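Local coordinates for protein (thiaminase I) (Bacillus subtilis, PDB 3THI) that probably degrades thiamin by transferring its pyrimidine part to a base or other nucleophile, with release of the thiazole, at residues A[5-10]-A[283-288]; A[129-134]-A[224-229]; A[156-161]-A[355-360]; A[160-165]-A[177-182]; A[166-171]-A[183-188]. All blocks are in the same frame, centred on the assembly; numbering follows the deposited sequence.

Contact 1: residues A[5-10]-A[283-288]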
# COMPACT_ATOMS: atom_id res chain seq x y z
N VAL A 5 -13.98 11.61 -11.22
CA VAL A 5 -13.48 10.66 -10.24
C VAL A 5 -12.11 10.17 -10.61
O VAL A 5 -11.81 9.99 -11.79
CB VAL A 5 -14.37 9.39 -10.22
CG1 VAL A 5 -14.27 8.68 -8.88
CG2 VAL A 5 -15.80 9.72 -10.57
N ALA A 6 -11.30 9.90 -9.59
CA ALA A 6 -9.96 9.37 -9.80
C ALA A 6 -9.74 8.17 -8.88
O ALA A 6 -9.88 8.29 -7.66
CB ALA A 6 -8.90 10.43 -9.54
N ILE A 7 -9.51 7.00 -9.48
CA ILE A 7 -9.23 5.79 -8.71
C ILE A 7 -7.73 5.76 -8.35
O ILE A 7 -6.95 6.56 -8.89
CB ILE A 7 -9.68 4.49 -9.47
CG1 ILE A 7 -9.09 4.41 -10.88
CG2 ILE A 7 -11.18 4.43 -9.55
CD1 ILE A 7 -7.67 3.92 -10.95
N TYR A 8 -7.34 4.91 -7.41
CA TYR A 8 -5.93 4.83 -7.02
C TYR A 8 -5.12 4.22 -8.16
O TYR A 8 -5.33 3.07 -8.53
CB TYR A 8 -5.78 4.01 -5.74
CG TYR A 8 -4.41 4.15 -5.12
CD1 TYR A 8 -3.99 5.37 -4.58
CD2 TYR A 8 -3.53 3.08 -5.09
CE1 TYR A 8 -2.72 5.50 -4.02
CE2 TYR A 8 -2.26 3.20 -4.54
CZ TYR A 8 -1.86 4.41 -4.01
OH TYR A 8 -0.59 4.51 -3.49
N PRO A 9 -4.19 4.98 -8.74
CA PRO A 9 -3.36 4.52 -9.86
C PRO A 9 -2.33 3.44 -9.58
O PRO A 9 -1.94 2.71 -10.49
CB PRO A 9 -2.70 5.82 -10.34
CG PRO A 9 -2.50 6.57 -9.06
CD PRO A 9 -3.83 6.36 -8.35
N TYR A 10 -1.90 3.32 -8.32
CA TYR A 10 -0.90 2.31 -7.98
C TYR A 10 -1.43 0.93 -7.60
O TYR A 10 -1.30 0.47 -6.48
CB TYR A 10 0.05 2.86 -6.92
CG TYR A 10 0.73 4.11 -7.39
CD1 TYR A 10 1.66 4.07 -8.44
CD2 TYR A 10 0.40 5.36 -6.85
CE1 TYR A 10 2.24 5.24 -8.93
CE2 TYR A 10 0.98 6.52 -7.33
CZ TYR A 10 1.89 6.46 -8.37
OH TYR A 10 2.45 7.60 -8.88
N ASN A 283 -18.71 5.96 -1.35
CA ASN A 283 -19.16 4.74 -0.71
C ASN A 283 -19.17 3.55 -1.67
O ASN A 283 -18.75 2.45 -1.30
CB ASN A 283 -20.52 4.94 -0.07
CG ASN A 283 -20.41 5.37 1.37
OD1 ASN A 283 -20.01 4.59 2.24
ND2 ASN A 283 -20.73 6.63 1.63
N VAL A 284 -19.67 3.78 -2.88
CA VAL A 284 -19.71 2.74 -3.91
C VAL A 284 -18.27 2.31 -4.20
O VAL A 284 -17.95 1.13 -4.17
CB VAL A 284 -20.38 3.25 -5.23
CG1 VAL A 284 -20.13 2.29 -6.37
CG2 VAL A 284 -21.89 3.42 -5.03
N MET A 285 -17.39 3.28 -4.41
CA MET A 285 -15.99 2.98 -4.71
C MET A 285 -15.32 2.18 -3.62
O MET A 285 -14.41 1.41 -3.88
CB MET A 285 -15.23 4.27 -4.95
CG MET A 285 -15.69 5.02 -6.18
SD MET A 285 -14.82 6.56 -6.38
CE MET A 285 -13.25 5.96 -6.87
N ALA A 286 -15.79 2.35 -2.39
CA ALA A 286 -15.24 1.64 -1.24
C ALA A 286 -16.11 0.45 -0.82
O ALA A 286 -15.75 -0.30 0.11
CB ALA A 286 -15.06 2.60 -0.07
N SER A 287 -17.23 0.24 -1.52
CA SER A 287 -18.13 -0.85 -1.17
C SER A 287 -17.47 -2.19 -1.36
O SER A 287 -16.55 -2.33 -2.17
CB SER A 287 -19.44 -0.81 -1.98
OG SER A 287 -19.28 -1.43 -3.25
N ALA A 288 -17.94 -3.18 -0.61
CA ALA A 288 -17.43 -4.52 -0.67
C ALA A 288 -17.64 -5.11 -2.08
O ALA A 288 -16.76 -5.78 -2.63
CB ALA A 288 -18.09 -5.38 0.39
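The backbones of I7 and M285 come closest here, CA to CA 8.3 Å, where strand 2-6 passes beside helix 275-286, a spacing that the side chains have to bridge. M285 does most of this work. With CG anti to the carbonyl carbon (chi1 -65°) and an extended second torsion, its chain reaches straight toward the strand, then bends at the sulfur so that the methyl swings along it toward I7. V5 reaches back and meets it tip to tip: CG1 of V5 lies 3.3 Å from SD of M285, a close approach for a methyl and a thioether sulfur. The same CG1 is also packed 3.5 Å from CE of M285, so one valine methyl sits against both terminal atoms of the thioether. I7 lies at about a right angle to the methionine, offering its CG2 branch at 3.7 Å from CE of M285, while the longer CG1-CD1 branch leads away. This is the apolar layer between helix and sheet in an alpha/beta lobe of the periplasmic-binding-protein type, consistent with the clan of the enzyme. Strand 2-6 pairs in parallel with strands 33-36 and 52-56, and M285 also rests on V52 and V54 of strand 52-56, V266 of strand 260-269 and V21 of helix 14-28. CE of M285 further stands 4.2 Å from the backbone O of A6, whose own side chain points away from the helix.

Contact 2: residues A[129-134]-A[224-229]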
# COMPACT_ATOMS: atom_id res chain seq x y z
N LYS A 129 20.70 -13.45 8.66
CA LYS A 129 21.43 -14.63 9.12
C LYS A 129 21.22 -15.82 8.18
O LYS A 129 22.03 -16.74 8.17
CB LYS A 129 21.00 -15.00 10.54
CG LYS A 129 21.50 -14.01 11.59
CD LYS A 129 21.18 -14.45 13.01
CE LYS A 129 21.57 -13.35 14.00
NZ LYS A 129 21.13 -13.66 15.40
N LYS A 130 20.15 -15.77 7.39
CA LYS A 130 19.80 -16.83 6.45
C LYS A 130 20.31 -16.61 5.04
O LYS A 130 20.87 -17.51 4.43
CB LYS A 130 18.29 -17.03 6.42
CG LYS A 130 17.72 -17.53 7.73
CD LYS A 130 18.32 -18.87 8.14
CE LYS A 130 17.85 -19.27 9.53
NZ LYS A 130 18.25 -20.66 9.87
N ILE A 131 20.09 -15.42 4.51
CA ILE A 131 20.54 -15.12 3.15
C ILE A 131 21.85 -14.33 3.07
O ILE A 131 22.54 -14.39 2.04
CB ILE A 131 19.44 -14.43 2.32
CG1 ILE A 131 19.10 -13.08 2.91
CG2 ILE A 131 18.21 -15.33 2.25
CD1 ILE A 131 18.17 -12.27 2.04
N GLY A 132 22.19 -13.60 4.12
CA GLY A 132 23.43 -12.84 4.11
C GLY A 132 23.49 -11.67 3.15
O GLY A 132 22.47 -11.19 2.66
N THR A 133 24.70 -11.20 2.88
CA THR A 133 24.92 -10.07 1.98
C THR A 133 24.89 -10.49 0.52
O THR A 133 25.34 -11.58 0.17
CB THR A 133 26.31 -9.44 2.24
OG1 THR A 133 26.36 -8.93 3.57
CG2 THR A 133 26.59 -8.33 1.27
N SER A 134 24.33 -9.64 -0.33
CA SER A 134 24.31 -9.91 -1.75
C SER A 134 25.79 -9.88 -2.16
O SER A 134 26.58 -9.15 -1.57
CB SER A 134 23.56 -8.81 -2.50
OG SER A 134 23.88 -8.82 -3.88
N SER A 224 14.71 -16.02 -9.69
CA SER A 224 15.69 -15.06 -9.22
C SER A 224 15.48 -14.77 -7.74
O SER A 224 14.34 -14.65 -7.28
CB SER A 224 15.57 -13.76 -10.01
OG SER A 224 16.44 -12.77 -9.51
N GLY A 225 16.60 -14.70 -7.00
CA GLY A 225 16.56 -14.41 -5.58
C GLY A 225 16.12 -15.57 -4.69
O GLY A 225 15.62 -16.58 -5.18
N ARG A 226 16.36 -15.46 -3.39
CA ARG A 226 15.92 -16.50 -2.47
C ARG A 226 14.72 -16.01 -1.68
O ARG A 226 13.85 -16.80 -1.30
CB ARG A 226 17.02 -16.90 -1.50
CG ARG A 226 16.53 -17.99 -0.57
CD ARG A 226 17.66 -18.68 0.11
NE ARG A 226 17.17 -19.64 1.08
CZ ARG A 226 17.89 -20.08 2.10
NH1 ARG A 226 19.13 -19.63 2.28
NH2 ARG A 226 17.38 -20.96 2.94
N ALA A 227 14.69 -14.72 -1.41
CA ALA A 227 13.60 -14.11 -0.66
C ALA A 227 13.18 -12.87 -1.42
O ALA A 227 13.97 -12.31 -2.18
CB ALA A 227 14.05 -13.76 0.75
N PHE A 228 11.92 -12.49 -1.28
CA PHE A 228 11.37 -11.31 -1.93
C PHE A 228 10.45 -10.57 -0.97
O PHE A 228 9.56 -11.17 -0.37
CB PHE A 228 10.60 -11.70 -3.21
CG PHE A 228 9.68 -10.62 -3.75
CD1 PHE A 228 10.14 -9.32 -3.96
CD2 PHE A 228 8.35 -10.91 -4.04
CE1 PHE A 228 9.28 -8.33 -4.46
CE2 PHE A 228 7.49 -9.93 -4.53
CZ PHE A 228 7.96 -8.63 -4.74
N ILE A 229 10.75 -9.30 -0.74
CA ILE A 229 9.91 -8.48 0.12
C ILE A 229 9.20 -7.53 -0.82
O ILE A 229 9.83 -6.74 -1.53
CB ILE A 229 10.72 -7.69 1.18
CG1 ILE A 229 11.32 -8.67 2.20
CG2 ILE A 229 9.81 -6.65 1.87
CD1 ILE A 229 12.26 -8.04 3.21
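R226 and I131 meet at the surface, where helix 124-131 ends beside the corner at R226 that leads into strand 227-231, a packing of a helix end on that corner in an alpha/beta fold of the periplasmic-binding-protein clan. The arginine leaves its backbone with CG anti to N (chi1 -179°) and stays extended as far as NE, so its methylene stem slants past the isoleucine rather than pointing at it. The touching atoms are CD of R226 and CG2 of I131, 4.0 Å apart. That methyl lies anti to the carbonyl carbon of its own residue, while the longer CG1-CD1 branch of I131 is wedged between backbone N and carbonyl carbon (chi1 64°). The apolar part of the arginine thus rests on the isoleucine, and its charged end travels on past the last turn of the helix. There the guanidinium meets its strongest partner, D115, in a salt bridge through NE, which would help to fix its rotation. K130 begins toward R226 but its amine turns off elsewhere, leaving NZ of K130 and NH2 of R226 7.0 Å apart, a separation that probably limits the repulsion between like charges. I118 of helix 116-119 touches K130, I131 and R226 alike, and L147 of strand 147-149 also packs on I131. After I131 the helix breaks off at G132, which takes a positive phi of 68°. Close to the helix end, the backbone O of K130 lies 3.5 Å from NH1 of R226, set obliquely to the guanidinium plane.

Contact 3: residues A[156-161]-A[355-360]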
# COMPACT_ATOMS: atom_id res chain seq x y z
N THR A 156 9.72 6.28 -1.36
CA THR A 156 9.64 4.90 -0.87
C THR A 156 10.61 4.74 0.30
O THR A 156 10.24 4.26 1.37
CB THR A 156 10.02 3.89 -1.97
OG1 THR A 156 9.04 3.93 -3.01
CG2 THR A 156 10.09 2.49 -1.41
N LYS A 157 11.85 5.16 0.08
CA LYS A 157 12.88 5.10 1.10
C LYS A 157 12.46 5.92 2.33
O LYS A 157 12.57 5.45 3.46
CB LYS A 157 14.20 5.65 0.56
CG LYS A 157 14.80 4.86 -0.58
CD LYS A 157 16.09 5.53 -1.03
CE LYS A 157 16.47 5.16 -2.42
NZ LYS A 157 15.64 5.79 -3.44
N ALA A 158 11.98 7.14 2.09
CA ALA A 158 11.52 8.03 3.16
C ALA A 158 10.40 7.37 3.95
O ALA A 158 10.35 7.46 5.17
CB ALA A 158 11.05 9.35 2.58
N SER A 159 9.52 6.69 3.23
CA SER A 159 8.41 5.98 3.85
C SER A 159 8.89 4.80 4.68
O SER A 159 8.38 4.56 5.76
CB SER A 159 7.42 5.49 2.80
OG SER A 159 6.66 6.57 2.31
N MET A 160 9.85 4.05 4.15
CA MET A 160 10.37 2.91 4.88
C MET A 160 11.06 3.39 6.15
O MET A 160 10.92 2.80 7.22
CB MET A 160 11.33 2.12 4.01
CG MET A 160 10.63 1.43 2.86
SD MET A 160 11.78 0.58 1.80
CE MET A 160 12.15 -0.87 2.78
N TYR A 161 11.76 4.52 6.03
CA TYR A 161 12.45 5.14 7.15
C TYR A 161 11.46 5.45 8.30
O TYR A 161 11.67 5.06 9.45
CB TYR A 161 13.15 6.44 6.70
CG TYR A 161 13.83 7.17 7.84
CD1 TYR A 161 15.12 6.82 8.24
CD2 TYR A 161 13.16 8.16 8.56
CE1 TYR A 161 15.73 7.43 9.33
CE2 TYR A 161 13.77 8.78 9.67
CZ TYR A 161 15.05 8.40 10.05
OH TYR A 161 15.66 8.98 11.13
N GLN A 355 17.47 14.67 0.20
CA GLN A 355 18.74 15.38 0.18
C GLN A 355 19.66 14.83 1.27
O GLN A 355 20.82 15.24 1.37
CB GLN A 355 18.53 16.86 0.45
CG GLN A 355 17.65 17.57 -0.53
CD GLN A 355 17.75 19.06 -0.34
OE1 GLN A 355 18.54 19.71 -1.01
NE2 GLN A 355 17.00 19.60 0.63
N VAL A 356 19.16 13.89 2.06
CA VAL A 356 19.95 13.35 3.16
C VAL A 356 19.93 11.82 3.29
O VAL A 356 20.95 11.21 3.65
CB VAL A 356 19.52 14.06 4.49
CG1 VAL A 356 18.32 13.39 5.12
CG2 VAL A 356 20.69 14.15 5.46
N LEU A 357 18.80 11.19 2.95
CA LEU A 357 18.66 9.74 3.06
C LEU A 357 19.55 8.93 2.12
O LEU A 357 20.17 7.95 2.56
CB LEU A 357 17.19 9.33 2.91
CG LEU A 357 16.52 8.62 4.09
CD1 LEU A 357 16.85 9.31 5.39
CD2 LEU A 357 15.02 8.62 3.88
N PRO A 358 19.62 9.28 0.83
CA PRO A 358 20.47 8.53 -0.11
C PRO A 358 21.94 8.50 0.32
O PRO A 358 22.64 7.51 0.09
CB PRO A 358 20.27 9.30 -1.42
CG PRO A 358 18.86 9.74 -1.33
CD PRO A 358 18.78 10.25 0.09
N GLU A 359 22.42 9.58 0.94
CA GLU A 359 23.80 9.65 1.43
C GLU A 359 23.97 8.70 2.61
O GLU A 359 24.90 7.89 2.65
CB GLU A 359 24.16 11.06 1.88
CG GLU A 359 24.09 12.11 0.79
CD GLU A 359 24.82 13.39 1.18
OE1 GLU A 359 26.02 13.30 1.54
OE2 GLU A 359 24.20 14.48 1.12
N ALA A 360 23.05 8.82 3.58
CA ALA A 360 23.03 8.01 4.79
C ALA A 360 22.96 6.51 4.47
O ALA A 360 23.49 5.68 5.21
CB ALA A 360 21.88 8.42 5.68
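L357 carries this contact almost alone, giving up far more surface than any residue opposite, with K157 and Y161 next. Its side chain leaves the first turn of helix 357-361 and packs on helix 154-169, against residues about one turn apart. CD2 goes deepest, lying 3.6 Å from CA of A158, so that the methyl is pressed on the backbone of the helix itself. It is flanked there by CB of Y161, at 4.0 Å from CD2 of L357. The other branch, CD1, lies over one face of the Y161 ring, its nearest atom there being CD1 of Y161 at 4.2 Å. A chi1 of 177° (CG anti to the backbone N) swings the ring toward the leucine, which it crosses at a slant, and the hydroxyl goes on to a hydrogen bond with the backbone N of N185. K157 contributes its backbone O and, more loosely, CB, while A158, small and buried, lets the leucine close in. L184 packs on both L357 and Y161, and W349 of helix 346-353 touches A158 and Y161. A leucine packed on another helix is ordinary helix-helix packing, here joining helix 357-361 to helix 154-169 in a fold consistent with the periplasmic-binding-protein clan.

Contact 4: residues A[160-165]-A[177-182]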
# COMPACT_ATOMS: atom_id res chain seq x y z
N MET A 160 9.85 4.05 4.15
CA MET A 160 10.37 2.91 4.88
C MET A 160 11.06 3.39 6.15
O MET A 160 10.92 2.80 7.22
CB MET A 160 11.33 2.12 4.01
CG MET A 160 10.63 1.43 2.86
SD MET A 160 11.78 0.58 1.80
CE MET A 160 12.15 -0.87 2.78
N TYR A 161 11.76 4.52 6.03
CA TYR A 161 12.45 5.14 7.15
C TYR A 161 11.46 5.45 8.30
O TYR A 161 11.67 5.06 9.45
CB TYR A 161 13.15 6.44 6.70
CG TYR A 161 13.83 7.17 7.84
CD1 TYR A 161 15.12 6.82 8.24
CD2 TYR A 161 13.16 8.16 8.56
CE1 TYR A 161 15.73 7.43 9.33
CE2 TYR A 161 13.77 8.78 9.67
CZ TYR A 161 15.05 8.40 10.05
OH TYR A 161 15.66 8.98 11.13
N LEU A 162 10.38 6.15 7.95
CA LEU A 162 9.37 6.55 8.92
C LEU A 162 8.61 5.39 9.55
O LEU A 162 8.24 5.46 10.71
CB LEU A 162 8.41 7.55 8.28
CG LEU A 162 9.12 8.87 7.94
CD1 LEU A 162 8.22 9.79 7.16
CD2 LEU A 162 9.55 9.52 9.22
N GLU A 163 8.39 4.34 8.77
CA GLU A 163 7.71 3.17 9.29
C GLU A 163 8.64 2.46 10.27
O GLU A 163 8.24 2.08 11.37
CB GLU A 163 7.33 2.21 8.16
CG GLU A 163 6.25 2.73 7.25
CD GLU A 163 5.59 1.63 6.46
OE1 GLU A 163 6.31 0.82 5.87
OE2 GLU A 163 4.34 1.58 6.44
N ALA A 164 9.89 2.29 9.85
CA ALA A 164 10.90 1.64 10.68
C ALA A 164 11.06 2.39 11.99
O ALA A 164 11.17 1.78 13.05
CB ALA A 164 12.25 1.59 9.94
N LEU A 165 11.05 3.72 11.92
CA LEU A 165 11.22 4.55 13.11
C LEU A 165 10.14 4.27 14.14
O LEU A 165 10.40 4.30 15.34
CB LEU A 165 11.23 6.04 12.74
CG LEU A 165 11.67 7.00 13.84
CD1 LEU A 165 13.08 6.67 14.27
CD2 LEU A 165 11.60 8.44 13.35
N LEU A 177 3.83 15.83 13.73
CA LEU A 177 5.10 16.51 13.74
C LEU A 177 6.04 15.46 13.14
O LEU A 177 6.12 14.33 13.64
CB LEU A 177 5.52 16.84 15.17
CG LEU A 177 6.75 17.74 15.28
CD1 LEU A 177 6.44 19.11 14.67
CD2 LEU A 177 7.14 17.88 16.76
N LEU A 178 6.64 15.77 12.00
CA LEU A 178 7.58 14.85 11.37
C LEU A 178 8.95 14.95 12.05
O LEU A 178 9.35 16.03 12.51
CB LEU A 178 7.64 15.11 9.87
CG LEU A 178 6.36 14.59 9.21
CD1 LEU A 178 6.04 15.40 7.97
CD2 LEU A 178 6.49 13.10 8.90
N PRO A 179 9.69 13.83 12.14
CA PRO A 179 11.01 13.80 12.78
C PRO A 179 12.14 14.57 12.10
O PRO A 179 12.09 14.84 10.89
CB PRO A 179 11.31 12.31 12.86
CG PRO A 179 10.75 11.81 11.59
CD PRO A 179 9.42 12.55 11.46
N PRO A 180 13.16 14.96 12.88
CA PRO A 180 14.29 15.69 12.32
C PRO A 180 15.06 14.79 11.35
O PRO A 180 15.07 13.56 11.50
CB PRO A 180 15.13 16.02 13.55
CG PRO A 180 14.10 16.09 14.66
CD PRO A 180 13.26 14.89 14.35
N LEU A 181 15.62 15.40 10.31
CA LEU A 181 16.41 14.67 9.32
C LEU A 181 17.88 14.72 9.74
O LEU A 181 18.77 14.29 9.00
CB LEU A 181 16.25 15.31 7.95
CG LEU A 181 14.93 15.02 7.25
CD1 LEU A 181 14.85 15.79 5.99
CD2 LEU A 181 14.82 13.55 6.95
N ASP A 182 18.11 15.26 10.94
CA ASP A 182 19.44 15.41 11.52
C ASP A 182 19.24 15.66 13.01
O ASP A 182 18.74 16.71 13.41
CB ASP A 182 20.15 16.60 10.86
CG ASP A 182 21.53 16.86 11.42
OD1 ASP A 182 22.00 16.11 12.32
OD2 ASP A 182 22.17 17.82 10.96
O HOH W 1 14.26 10.93 12.05
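L162 projects from helix 154-169 toward P179, and its side chain can be followed outward. CB points at the loop, and CG, anti to the carbonyl carbon (chi1 -66°), carries the fork forward to where the two methyls part. CD1 meets CD2 of L178 at 4.1 Å, the two side chains lying at about a right angle. CD2 takes the proline: it sits 3.5 Å from CG of P179, with CD of the same ring only a little farther off. One turn on, L165 slides past that ring in the opposite sense, its CD2 3.9 Å from CG of P179, so both leucines touch the same ring atom from the helix side. Beside this apolar patch, a water joins helix and loop. It lies in the plane of the Y161 ring at its edge, 2.6 Å from OH of Y161, and donates to the backbone O of P180 at 2.8 Å. W349 of helix 346-353 touches both L162 and L178, and its NE1 is hydrogen-bonded to the backbone O of P179. Residues 178-180 have the extended backbone of a polyproline II segment, crossing the flank of the first helix at about a right angle in a proline-rich connection between two consecutive helices, 154-169 and 186-199.

Contact 5: residues A[166-171]-A[183-188]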
# COMPACT_ATOMS: atom_id res chain seq x y z
N ILE A 166 8.92 4.00 13.68
CA ILE A 166 7.83 3.70 14.59
C ILE A 166 8.13 2.41 15.36
O ILE A 166 8.04 2.38 16.58
CB ILE A 166 6.46 3.62 13.85
CG1 ILE A 166 5.93 5.03 13.58
CG2 ILE A 166 5.44 2.77 14.64
CD1 ILE A 166 4.67 5.08 12.74
N ASP A 167 8.55 1.38 14.64
CA ASP A 167 8.85 0.10 15.27
C ASP A 167 10.04 0.20 16.20
O ASP A 167 10.12 -0.51 17.21
CB ASP A 167 9.08 -0.98 14.21
CG ASP A 167 7.87 -1.18 13.31
OD1 ASP A 167 6.72 -1.00 13.79
OD2 ASP A 167 8.05 -1.52 12.11
N VAL A 168 10.96 1.11 15.87
CA VAL A 168 12.16 1.34 16.67
C VAL A 168 11.81 2.02 17.99
O VAL A 168 12.33 1.65 19.02
CB VAL A 168 13.21 2.19 15.87
CG1 VAL A 168 14.20 2.84 16.81
CG2 VAL A 168 13.97 1.29 14.89
N THR A 169 10.91 3.00 17.94
CA THR A 169 10.48 3.71 19.14
C THR A 169 9.45 2.92 19.93
O THR A 169 9.25 3.14 21.12
CB THR A 169 9.87 5.10 18.82
OG1 THR A 169 8.76 4.95 17.93
CG2 THR A 169 10.91 6.01 18.19
N GLY A 170 8.78 1.99 19.24
CA GLY A 170 7.76 1.18 19.88
C GLY A 170 6.44 1.90 20.09
O GLY A 170 5.51 1.35 20.67
N GLN A 171 6.35 3.13 19.62
CA GLN A 171 5.14 3.90 19.78
C GLN A 171 4.56 4.35 18.45
O GLN A 171 5.26 4.94 17.63
CB GLN A 171 5.40 5.11 20.68
CG GLN A 171 5.63 4.75 22.15
CD GLN A 171 4.49 3.91 22.73
OE1 GLN A 171 3.32 4.09 22.37
NE2 GLN A 171 4.83 3.00 23.64
N PRO A 183 19.66 14.70 13.85
CA PRO A 183 20.31 13.44 13.47
C PRO A 183 19.33 12.36 13.00
O PRO A 183 18.21 12.26 13.50
CB PRO A 183 20.99 13.03 14.77
CG PRO A 183 19.97 13.42 15.79
CD PRO A 183 19.55 14.81 15.32
N LEU A 184 19.75 11.57 12.03
CA LEU A 184 18.90 10.49 11.53
C LEU A 184 18.96 9.38 12.57
O LEU A 184 19.92 9.30 13.33
CB LEU A 184 19.42 9.96 10.19
CG LEU A 184 19.14 10.84 8.98
CD1 LEU A 184 19.96 10.34 7.83
CD2 LEU A 184 17.66 10.84 8.65
N ASN A 185 17.93 8.54 12.62
CA ASN A 185 17.96 7.45 13.58
C ASN A 185 18.89 6.38 13.03
O ASN A 185 18.68 5.87 11.93
CB ASN A 185 16.57 6.86 13.81
CG ASN A 185 16.58 5.73 14.81
OD1 ASN A 185 17.12 4.65 14.54
ND2 ASN A 185 16.03 5.97 15.99
N ASP A 186 19.94 6.07 13.79
CA ASP A 186 20.94 5.08 13.37
C ASP A 186 20.43 3.66 13.24
O ASP A 186 20.85 2.96 12.33
CB ASP A 186 22.15 5.14 14.29
CG ASP A 186 22.93 6.43 14.13
OD1 ASP A 186 23.48 6.64 13.03
OD2 ASP A 186 22.98 7.23 15.09
N LYS A 187 19.57 3.23 14.15
CA LYS A 187 19.00 1.89 14.11
C LYS A 187 18.19 1.73 12.82
O LYS A 187 18.30 0.71 12.13
CB LYS A 187 18.10 1.65 15.32
CG LYS A 187 18.82 1.22 16.59
CD LYS A 187 17.85 1.21 17.77
CE LYS A 187 18.47 0.58 19.01
NZ LYS A 187 18.68 -0.89 18.83
N VAL A 188 17.38 2.74 12.51
CA VAL A 188 16.54 2.72 11.32
C VAL A 188 17.42 2.66 10.08
O VAL A 188 17.18 1.85 9.19
CB VAL A 188 15.63 3.96 11.23
CG1 VAL A 188 14.84 3.96 9.92
CG2 VAL A 188 14.67 3.96 12.39
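V168 and V188 form the close-packed side of the packing of two consecutive helices, the second N-capped, in which the last turn of helix 154-169 lies against the first turn of helix 186-199. Their CG2 methyls stand 3.7 Å apart, at the place where the two backbones come nearest. V188 is buried, and its other face is covered by Y161 and A164 of helix 154-169. CG1 of V168, anti to the backbone N (chi1 160°), turns toward N185, at the start of the helix, and touches ND2 of N185 at 3.7 Å; the two side chains run past each other in opposite senses. Outward the packing thins. K187 is exposed, and only its methylenes lean on the valine, with CD 4.1 Å from CG1 of V168, before the chain bends at its end. N185 occupies the N-cap position and its amide has two jobs, since ND2 packs on the valine while OD1 receives a main-chain donor. A leucine in its place would probably leave the V188 amide without its capping acceptor and loosen the start of the helix. The capping bond itself runs from V188 N to OD1 of N185 at 2.8 Å, nearly straight at the hydrogen, 164°, with the donor tilted somewhat from the carbonyl plane.

Overall arrangement
Contacts 3, 4 and 5 form one cluster strung along helix 154-169, their centres 7 to 13 Å apart. Contact 3 uses its first half, contact 4 the part after it, overlapping at M160 and Y161, and contact 5 its end; the hydroxyl of Y161 reaches N185 in contact 5. Contact 2 stands about 22 Å from contact 3, centre to centre. Contact 1 lies across the chain's centre, 29 to 35 Å from the others. Along the chain contact 1 closes a loop that encloses contacts 2, 4 and 5, whereas contact 3 crosses both contacts 1 and 2 because its second segment is C-terminal. This interleaving ties distant parts of the sequence together, consistent with a two-lobed binding-protein fold.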